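Local coordinates for TRAP-type transporter, periplasmic component (Cupriavidus necator, PDB 4P8B), which binds (2S)-2-acetolactate as the periplasmic solute-binding component of a TRAP-type transporter and probably delivers it to the membrane part of that system, at residues F115-D119 against Y120-D124. Residues are numbered along the deposited sequence; the frame is centred on the assembly and turned at random.
Sequences FLMPD and YKALD
Asp119 caps the N-terminus of helix 120-127 through Ala122, in a local contact where the loop that follows helix 98-101 turns into the new helix. The carboxylate does the work: Asp119 OD1 accepts from Ala122 N at 3.0 Å, met nearly along its C-O axis, although the bond is far from straight, with an N-H...O angle of 138°. A chi1 of 53° sets CG between the backbone N and the carbonyl carbon of Asp119, which swings the acid back over the first turn. Its other oxygen, OD2, forms a salt bridge with Arg342 at the chain's C-terminus, so the two oxygens serve different partners; the cation and the helix N-terminus would both be expected to favour the charged carboxylate. This is a side-chain N-cap in the classical sense, and the backbone carbonyl beside it starts the regular helical pattern: Leu123 N donates to Asp119 O at 3.3 Å, while Ala122 N gives that same oxygen a second, weak bond.

Apolar contacts accompany the cap. Met117, present as selenomethionine, points its CB toward the helix, 4.0 Å from Ala122 CB. A chi1 of -62° and an extended chi2 carry SE to 3.6 Å from Leu123 CD1, the two side chains crossing at a slant, and the chain then turns at chi3, which places only CE. Pro118 contributes its CD, 3.7 Å from Ala122 CB. Ile339 of helix 329-340 packs on Met117, Pro118 and Ala122, joining loop and helix start to the C-terminal helix, whereas Leu123 and Tyr120 lean on Glu151 of strand 144-154. That strand also carries Asn152, an acetolactate-binding residue whose side chain lies about 8 Å from that of Leu123.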
ATOM      1  N   PHE A 115      -9.702  -9.988  -3.426  1.00  8.77           N
ATOM      2  CA  PHE A 115     -10.565 -10.636  -2.445  1.00 10.25           C
ATOM      3  C   PHE A 115      -9.902 -11.772  -1.689  1.00 13.39           C
ATOM      4  O   PHE A 115     -10.549 -12.708  -1.242  1.00 14.62           O
ATOM      5  CB  PHE A 115     -11.925 -10.996  -3.077  1.00 11.24           C
ATOM      6  CG  PHE A 115     -12.610  -9.789  -3.654  1.00  8.63           C
ATOM      7  CD1 PHE A 115     -13.235  -8.874  -2.808  1.00 11.50           C
ATOM      8  CD2 PHE A 115     -12.534  -9.498  -4.993  1.00 11.51           C
ATOM      9  CE1 PHE A 115     -13.804  -7.739  -3.302  1.00 11.10           C
ATOM     10  CE2 PHE A 115     -13.111  -8.357  -5.487  1.00 12.22           C
ATOM     11  CZ  PHE A 115     -13.720  -7.477  -4.639  1.00 10.07           C
ATOM     12  N   LEU A 116      -8.591 -11.655  -1.500  1.00  9.50           N
ATOM     13  CA  LEU A 116      -7.854 -12.558  -0.612  1.00 10.49           C
ATOM     14  C   LEU A 116      -8.172 -12.348   0.869  1.00  9.31           C
ATOM     15  O   LEU A 116      -8.315 -13.302   1.606  1.00 10.63           O
ATOM     16  CB  LEU A 116      -6.348 -12.379  -0.804  1.00  8.76           C
ATOM     17  CG  LEU A 116      -5.444 -13.210   0.109  1.00 10.85           C
ATOM     18  CD1 LEU A 116      -5.520 -14.691  -0.188  1.00 12.34           C
ATOM     19  CD2 LEU A 116      -4.001 -12.734  -0.015  1.00 10.63           C
HETATM   20  N   MSE A 117      -8.256 -11.093   1.305  1.00  9.01           N
HETATM   21  CA  MSE A 117      -8.287 -10.767   2.729  1.00  8.84           C
HETATM   22  C   MSE A 117      -9.614 -10.133   3.146  1.00  9.95           C
HETATM   23  O   MSE A 117      -9.910  -9.007   2.749  1.00 10.82           O
HETATM   24  CB  MSE A 117      -7.171  -9.777   3.044  1.00 10.24           C
HETATM   25  CG  MSE A 117      -5.780 -10.314   2.781  1.00 10.59           C
HETATM   26 SE   MSE A 117      -4.369  -9.049   3.094  0.85 10.20          SE
HETATM   27  CE  MSE A 117      -4.698  -7.850   1.603  1.00 10.85           C
ATOM     28  N   PRO A 118     -10.398 -10.816   3.979  1.00  9.38           N
ATOM     29  CA  PRO A 118     -11.714 -10.250   4.335  1.00 13.15           C
ATOM     30  C   PRO A 118     -11.682  -9.071   5.303  1.00 15.55           C
ATOM     31  O   PRO A 118     -12.637  -8.293   5.337  1.00 17.90           O
ATOM     32  CB  PRO A 118     -12.439 -11.413   5.015  1.00 13.46           C
ATOM     33  CG  PRO A 118     -11.780 -12.631   4.514  1.00 17.98           C
ATOM     34  CD  PRO A 118     -10.326 -12.259   4.266  1.00 11.48           C
ATOM     35  N   ASP A 119     -10.624  -8.929   6.084  1.00 12.34           N
ATOM     36  CA  ASP A 119     -10.629  -7.961   7.170  1.00 13.41           C
ATOM     37  C   ASP A 119      -9.199  -7.718   7.681  1.00 12.89           C
ATOM     38  O   ASP A 119      -8.231  -8.284   7.160  1.00 11.06           O
ATOM     39  CB  ASP A 119     -11.566  -8.433   8.299  1.00 13.58           C
ATOM     40  CG  ASP A 119     -11.271  -9.850   8.770  1.00 13.87           C
ATOM     41  OD1 ASP A 119     -10.097 -10.278   8.767  1.00 13.99           O
ATOM     42  OD2 ASP A 119     -12.214 -10.541   9.207  1.00 17.50           O
ATOM     43  N   TYR A 120      -9.056  -6.850   8.680  1.00 10.83           N
ATOM     44  CA  TYR A 120      -7.744  -6.510   9.220  1.00 12.43           C
ATOM     45  C   TYR A 120      -7.083  -7.713   9.880  1.00 12.92           C
ATOM     46  O   TYR A 120      -5.866  -7.854   9.820  1.00 13.23           O
ATOM     47  CB  TYR A 120      -7.845  -5.327  10.200  1.00 14.47           C
ATOM     48  CG  TYR A 120      -8.287  -4.068   9.485  1.00 13.46           C
ATOM     49  CD1 TYR A 120      -7.406  -3.340   8.697  1.00 10.37           C
ATOM     50  CD2 TYR A 120      -9.608  -3.652   9.540  1.00 15.04           C
ATOM     51  CE1 TYR A 120      -7.820  -2.228   8.019  1.00 10.37           C
ATOM     52  CE2 TYR A 120     -10.043  -2.522   8.853  1.00 14.91           C
ATOM     53  CZ  TYR A 120      -9.141  -1.816   8.092  1.00 12.60           C
ATOM     54  OH  TYR A 120      -9.578  -0.695   7.398  1.00 13.67           O
ATOM     55  N   LYS A 121      -7.873  -8.579  10.503  1.00 12.77           N
ATOM     56  CA  LYS A 121      -7.335  -9.777  11.140  1.00 12.70           C
ATOM     57  C   LYS A 121      -6.641 -10.634  10.081  1.00 12.63           C
ATOM     58  O   LYS A 121      -5.625 -11.274  10.359  1.00 13.19           O
ATOM     59  CB  LYS A 121      -8.447 -10.553  11.841  1.00 17.23           C
ATOM     60  CG  LYS A 121      -7.953 -11.461  12.952  1.00 25.78           C
ATOM     61  CD  LYS A 121      -9.105 -11.907  13.867  1.00 30.23           C
ATOM     62  CE  LYS A 121      -8.604 -12.734  15.032  1.00 35.71           C
ATOM     63  NZ  LYS A 121      -9.724 -13.216  15.894  1.00 37.09           N
ATOM     64  N   ALA A 122      -7.163 -10.632   8.866  1.00 11.20           N
ATOM     65  CA  ALA A 122      -6.592 -11.413   7.777  1.00 12.05           C
ATOM     66  C   ALA A 122      -5.273 -10.823   7.324  1.00 10.93           C
ATOM     67  O   ALA A 122      -4.316 -11.558   7.091  1.00 11.48           O
ATOM     68  CB  ALA A 122      -7.575 -11.507   6.618  1.00 12.60           C
ATOM     69  N   LEU A 123      -5.205  -9.508   7.178  1.00  9.46           N
ATOM     70  CA  LEU A 123      -3.963  -8.881   6.799  1.00 11.01           C
ATOM     71  C   LEU A 123      -2.893  -9.143   7.859  1.00 12.81           C
ATOM     72  O   LEU A 123      -1.744  -9.490   7.540  1.00 11.11           O
ATOM     73  CB  LEU A 123      -4.206  -7.373   6.598  1.00 11.48           C
ATOM     74  CG  LEU A 123      -3.016  -6.459   6.313  1.00 12.12           C
ATOM     75  CD1 LEU A 123      -2.202  -6.958   5.156  1.00 13.81           C
ATOM     76  CD2 LEU A 123      -3.463  -5.022   6.061  1.00 13.88           C
ATOM     77  N   ASP A 124      -3.262  -8.986   9.127  1.00 11.82           N
ATOM     78  CA  ASP A 124      -2.314  -9.202  10.213  1.00 11.42           C
ATOM     79  C   ASP A 124      -1.849 -10.651  10.245  1.00 11.92           C
ATOM     80  O   ASP A 124      -0.707 -10.926  10.598  1.00 12.25           O
ATOM     81  CB  ASP A 124      -2.927  -8.800  11.563  1.00 10.91           C
ATOM     82  CG  ASP A 124      -3.059  -7.289  11.721  1.00 15.99           C
ATOM     83  OD1 ASP A 124      -2.332  -6.543  11.030  1.00 15.51           O
ATOM     84  OD2 ASP A 124      -3.862  -6.865  12.574  1.00 16.32           O
TER